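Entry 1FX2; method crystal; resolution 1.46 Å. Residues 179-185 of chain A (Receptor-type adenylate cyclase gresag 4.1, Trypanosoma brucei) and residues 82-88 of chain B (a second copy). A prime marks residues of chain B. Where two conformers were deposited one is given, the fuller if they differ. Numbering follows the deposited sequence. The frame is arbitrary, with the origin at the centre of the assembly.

Chain A (179-185) THAAYMS
Chain B 82-88: QLCFLHH

A helix of chain A and the end of a helix of chain B meet through their side chains. Helix 180-184 of chain A and helix 82-87 of chain B run in nearly the same direction, with 19° between their N-to-C axes. The axes come no closer than 12.5 Å, and side chains bridge the gap. In register, the CA of His180 lies 9.3 Å from the CA of Leu83′, and the CA of Met184 lies 8.1 Å from the CA of His87′. Gln82′ to His87′ are helical, with Leu83′ at -68/-47, Leu86′ at -65/-37 and His87′ at -80/-21; His88′ leaves the helix at -64/142. Together the stretches bury 253 Å², both sides summed.

Thr179 is the N-cap of the chain A helix, with phi/psi of -74/165 and chi1 in p. Its OG1 accepts a hydrogen bond from Ala182 N at 3.1 Å, which satisfies an amide of the first turn. Tyr183 N bonds to Thr179 O at 3.1 Å and begins the helical pattern. Thr179 does not reach residues 82-88 of chain B.

His180 is helical (-60/-35), and its CA-to-CB bond points toward the chain B stretch. The rotamer is t, with chi2 at -100°. His180 NE2 lies 2.9 Å from His87′ NE2, and the two form a hydrogen bond. One nitrogen must carry the proton and the other offer its lone pair; the geometry does not say which. The rings meet rim to rim, centroids 5.1 Å apart and planes at 31°, as suits a bond between in-plane nitrogens. One face of the His180 ring is covered by Leu83′ CD2, 3.8 Å from the ring centroid, in a CH-pi contact. The CA-to-CB bond of Leu83′ (chi1 m, chi2 t) points sideways, but the side chain's end comes nearer to the chain A stretch. At the ring edge, His180 CE1 lies 3.9 Å from Leu86′ CD2.

Ala181 and Ala182 continue the helix, at -56/-43 and -68/-43, and make no contact with the chain B stretch.

The CA-to-CB bond of Tyr183 (-59/-44) points toward the chain B stretch, with chi1 t and chi2 66°. The edge of its ring meets the face of His87′, with planes at 80° and centroids 4.9 Å apart. The closest atoms are Tyr183 CE2 and His87′ ND1, at 3.7 Å. His87′ itself has chi1 m and chi2 155°.

Met184 has phi/psi of -84/-2, and Met184 N bonds to His180 O at 2.9 Å. Its CA-to-CB bond points toward the chain B stretch, and all three chi angles are m. Met184 SD lies 3.5 Å from His87′ CD2 and approaches that ring obliquely. Met184 CE packs 4.0 Å from Leu86′ CG, an apolar contact. Leu86′ has chi1 t and chi2 p. His87′ thus gathers three chain A side chains: a hydrogen bond with His180, an aromatic edge from Tyr183 and a sulfur from Met184.

Ser185 (-76/-21) turns back to its own chain. With chi1 m, Ser185 OG donates to Ala181 O at 2.7 Å.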

ATOM      1  N   THR A 179       0.362  -0.279   7.964  1.00  8.41           N
ATOM      2  CA  THR A 179      -0.736  -0.103   7.001  1.00  7.82           C
ATOM      3  C   THR A 179      -0.523   1.217   6.273  1.00  9.11           C
ATOM      4  O   THR A 179       0.216   2.105   6.727  1.00  8.89           O
ATOM      5  CB  THR A 179      -2.105   0.007   7.754  1.00  7.33           C
ATOM      6  OG1 THR A 179      -1.973   1.118   8.686  1.00  8.24           O
ATOM      7  CG2 THR A 179      -2.363  -1.299   8.556  1.00  8.53           C
ATOM      8  N   HIS A 180      -1.228   1.387   5.181  1.00 10.68           N
ATOM      9  CA  HIS A 180      -1.155   2.680   4.519  1.00  9.08           C
ATOM     10  C   HIS A 180      -1.632   3.777   5.434  1.00  8.90           C
ATOM     11  O   HIS A 180      -1.140   4.881   5.341  1.00 10.11           O
ATOM     12  CB  HIS A 180      -2.002   2.624   3.226  1.00 12.06           C
ATOM     13  CG  HIS A 180      -1.918   3.882   2.411  1.00 13.01           C
ATOM     14  ND1 HIS A 180      -2.869   4.873   2.408  1.00 18.53           N
ATOM     15  CD2 HIS A 180      -0.918   4.297   1.598  1.00 14.37           C
ATOM     16  CE1 HIS A 180      -2.451   5.858   1.616  1.00 14.02           C
ATOM     17  NE2 HIS A 180      -1.278   5.522   1.117  1.00 12.91           N
ATOM     18  N   ALA A 181      -2.619   3.538   6.291  1.00  7.98           N
ATOM     19  CA  ALA A 181      -3.065   4.539   7.211  1.00  8.92           C
ATOM     20  C   ALA A 181      -1.998   5.074   8.076  1.00  9.69           C
ATOM     21  O   ALA A 181      -1.818   6.268   8.244  1.00 14.26           O
ATOM     22  CB  ALA A 181      -4.269   4.024   8.050  1.00 10.82           C
ATOM     23  N   ALA A 182      -1.138   4.135   8.598  1.00  8.79           N
ATOM     24  CA  ALA A 182      -0.050   4.616   9.412  1.00  9.31           C
ATOM     25  C   ALA A 182       0.956   5.391   8.557  1.00  9.51           C
ATOM     26  O   ALA A 182       1.498   6.403   9.006  1.00 11.18           O
ATOM     27  CB  ALA A 182       0.662   3.409  10.067  1.00  8.88           C
ATOM     28  N   TYR A 183       1.292   4.892   7.379  1.00  7.96           N
ATOM     29  CA  TYR A 183       2.284   5.546   6.511  1.00  8.41           C
ATOM     30  C   TYR A 183       1.830   6.952   6.187  1.00  9.90           C
ATOM     31  O   TYR A 183       2.630   7.887   6.367  1.00 10.22           O
ATOM     32  CB  TYR A 183       2.459   4.734   5.237  1.00  8.99           C
ATOM     33  CG  TYR A 183       3.525   5.304   4.318  1.00  8.39           C
ATOM     34  CD1 TYR A 183       4.851   5.291   4.749  1.00  7.90           C
ATOM     35  CD2 TYR A 183       3.243   5.801   3.059  1.00 12.13           C
ATOM     36  CE1 TYR A 183       5.870   5.798   3.939  1.00 10.28           C
ATOM     37  CE2 TYR A 183       4.285   6.285   2.231  1.00 13.72           C
ATOM     38  CZ  TYR A 183       5.576   6.282   2.695  1.00 13.54           C
ATOM     39  OH  TYR A 183       6.606   6.807   1.875  1.00 13.10           O
ATOM     40  N   MET A 184       0.541   7.173   5.848  1.00  8.96           N
ATOM     41  CA  MET A 184       0.140   8.510   5.491  1.00 12.84           C
ATOM     42  C   MET A 184      -0.195   9.363   6.718  1.00 12.95           C
ATOM     43  O   MET A 184      -0.447  10.585   6.534  1.00 15.78           O
ATOM     44  CB  MET A 184      -0.835   8.495   4.192  1.00 14.19           C
ATOM     45  CG  MET A 184       0.008   8.534   2.670  1.00  5.36           C
ATOM     46  SD  MET A 184       0.902   9.588   2.460  1.00 19.79           S
ATOM     47  CE  MET A 184      -0.293  10.936   2.484  1.00 12.80           C
ATOM     48  N   SER A 185      -0.140   8.818   7.952  1.00 11.48           N
ATOM     49  CA  SER A 185      -0.286   9.599   9.198  1.00 11.20           C
ATOM     50  C   SER A 185       0.991  10.360   9.481  1.00 13.15           C
ATOM     51  O   SER A 185       1.062  11.197  10.397  1.00 18.17           O
ATOM     52  CB  SER A 185      -0.707   8.729  10.358  1.00 11.41           C
ATOM     53  OG  SER A 185      -1.989   8.234  10.082  1.00 19.45           O
TER
ATOM     54  N   GLN B  82      -1.899   5.474  -8.236  1.00  6.85           N
ATOM     55  CA  GLN B  82      -2.559   6.416  -7.354  1.00  7.65           C
ATOM     56  C   GLN B  82      -1.782   6.623  -6.067  1.00  6.66           C
ATOM     57  O   GLN B  82      -1.635   7.769  -5.605  1.00  8.41           O
ATOM     58  CB  GLN B  82      -3.985   5.957  -7.039  1.00  8.82           C
ATOM     59  CG  GLN B  82      -4.923   5.848  -8.319  1.00  7.30           C
ATOM     60  CD  GLN B  82      -5.179   7.224  -8.935  1.00  7.37           C
ATOM     61  OE1 GLN B  82      -4.931   8.260  -8.284  1.00  7.53           O
ATOM     62  NE2 GLN B  82      -5.495   7.242 -10.202  1.00  8.82           N
ATOM     63  N   LEU B  83      -1.272   5.512  -5.479  1.00  8.40           N
ATOM     64  CA  LEU B  83      -0.516   5.598  -4.237  1.00 10.68           C
ATOM     65  C   LEU B  83       0.840   6.314  -4.410  1.00  7.20           C
ATOM     66  O   LEU B  83       1.121   7.230  -3.625  1.00 10.19           O
ATOM     67  CB  LEU B  83      -0.324   4.208  -3.645  1.00  8.71           C
ATOM     68  CG  LEU B  83      -1.667   3.570  -3.252  1.00  9.55           C
ATOM     69  CD1 LEU B  83      -1.436   2.037  -3.071  1.00 12.50           C
ATOM     70  CD2 LEU B  83      -2.169   4.148  -1.917  1.00 11.52           C
ATOM     71  N   CYS B  84       1.661   6.008  -5.400  0.50  9.16           N
ATOM     72  CA  CYS B  84       2.911   6.747  -5.445  0.50  7.98           C
ATOM     73  C   CYS B  84       2.734   8.199  -5.850  0.50 11.50           C
ATOM     74  O   CYS B  84       3.591   9.084  -5.543  0.50  5.99           O
ATOM     75  CB  CYS B  84       3.964   6.083  -6.284  0.50 10.49           C
ATOM     76  SG  CYS B  84       3.565   5.965  -7.947  0.50 15.85           S
ATOM     77  N   PHE B  85       1.709   8.495  -6.633  1.00  8.58           N
ATOM     78  CA  PHE B  85       1.499   9.920  -6.878  1.00  9.16           C
ATOM     79  C   PHE B  85       1.107  10.628  -5.592  1.00  6.43           C
ATOM     80  O   PHE B  85       1.556  11.785  -5.327  1.00  8.51           O
ATOM     81  CB  PHE B  85       0.403  10.116  -7.941  1.00  8.35           C
ATOM     82  CG  PHE B  85       0.925  10.083  -9.348  1.00  8.49           C
ATOM     83  CD1 PHE B  85       1.609   8.990  -9.840  1.00  8.51           C
ATOM     84  CD2 PHE B  85       0.694  11.193 -10.199  1.00  9.22           C
ATOM     85  CE1 PHE B  85       2.060   8.949 -11.188  1.00  8.63           C
ATOM     86  CE2 PHE B  85       1.166  11.156 -11.527  1.00  9.54           C
ATOM     87  CZ  PHE B  85       1.844  10.004 -12.011  1.00  8.69           C
ATOM     88  N   LEU B  86       0.315  10.001  -4.720  1.00  6.93           N
ATOM     89  CA  LEU B  86      -0.077  10.618  -3.456  1.00  7.44           C
ATOM     90  C   LEU B  86       1.171  10.814  -2.578  1.00  8.59           C
ATOM     91  O   LEU B  86       1.348  11.838  -1.887  1.00  8.38           O
ATOM     92  CB  LEU B  86      -1.079   9.687  -2.743  1.00  7.28           C
ATOM     93  CG  LEU B  86      -1.339  10.094  -1.271  1.00  8.21           C
ATOM     94  CD1 LEU B  86      -2.225  11.428  -1.229  1.00  8.85           C
ATOM     95  CD2 LEU B  86      -2.275   8.959  -0.690  1.00 10.45           C
ATOM     96  N   HIS B  87       2.085   9.844  -2.657  1.00  8.73           N
ATOM     97  CA  HIS B  87       3.286   9.898  -1.798  1.00 10.25           C
ATOM     98  C   HIS B  87       4.376  10.808  -2.297  1.00 10.93           C
ATOM     99  O   HIS B  87       5.165  11.333  -1.501  1.00 14.63           O
ATOM    100  CB  HIS B  87       3.863   8.506  -1.628  1.00 12.05           C
ATOM    101  CG  HIS B  87       2.892   7.529  -1.041  1.00 10.90           C
ATOM    102  ND1 HIS B  87       2.991   6.160  -1.254  1.00 11.40           N
ATOM    103  CD2 HIS B  87       1.744   7.726  -0.345  1.00 12.13           C
ATOM    104  CE1 HIS B  87       1.934   5.575  -0.704  1.00  9.94           C
ATOM    105  NE2 HIS B  87       1.169   6.483  -0.136  1.00 10.58           N
ATOM    106  N   HIS B  88       4.356  11.103  -3.584  1.00  9.08           N
ATOM    107  CA  HIS B  88       5.377  11.951  -4.194  1.00  9.12           C
ATOM    108  C   HIS B  88       5.395  13.388  -3.658  1.00  9.20           C
ATOM    109  O   HIS B  88       4.388  13.960  -3.448  1.00 10.74           O
ATOM    110  CB  HIS B  88       5.143  11.993  -5.718  1.00  9.96           C
ATOM    111  CG  HIS B  88       6.160  12.748  -6.487  1.00  9.67           C
ATOM    112  ND1 HIS B  88       7.426  12.219  -6.728  1.00 12.15           N
ATOM    113  CD2 HIS B  88       6.106  13.946  -7.104  1.00  9.99           C
ATOM    114  CE1 HIS B  88       8.092  13.102  -7.469  1.00 10.83           C
ATOM    115  NE2 HIS B  88       7.325  14.152  -7.710  1.00 12.25           N
TER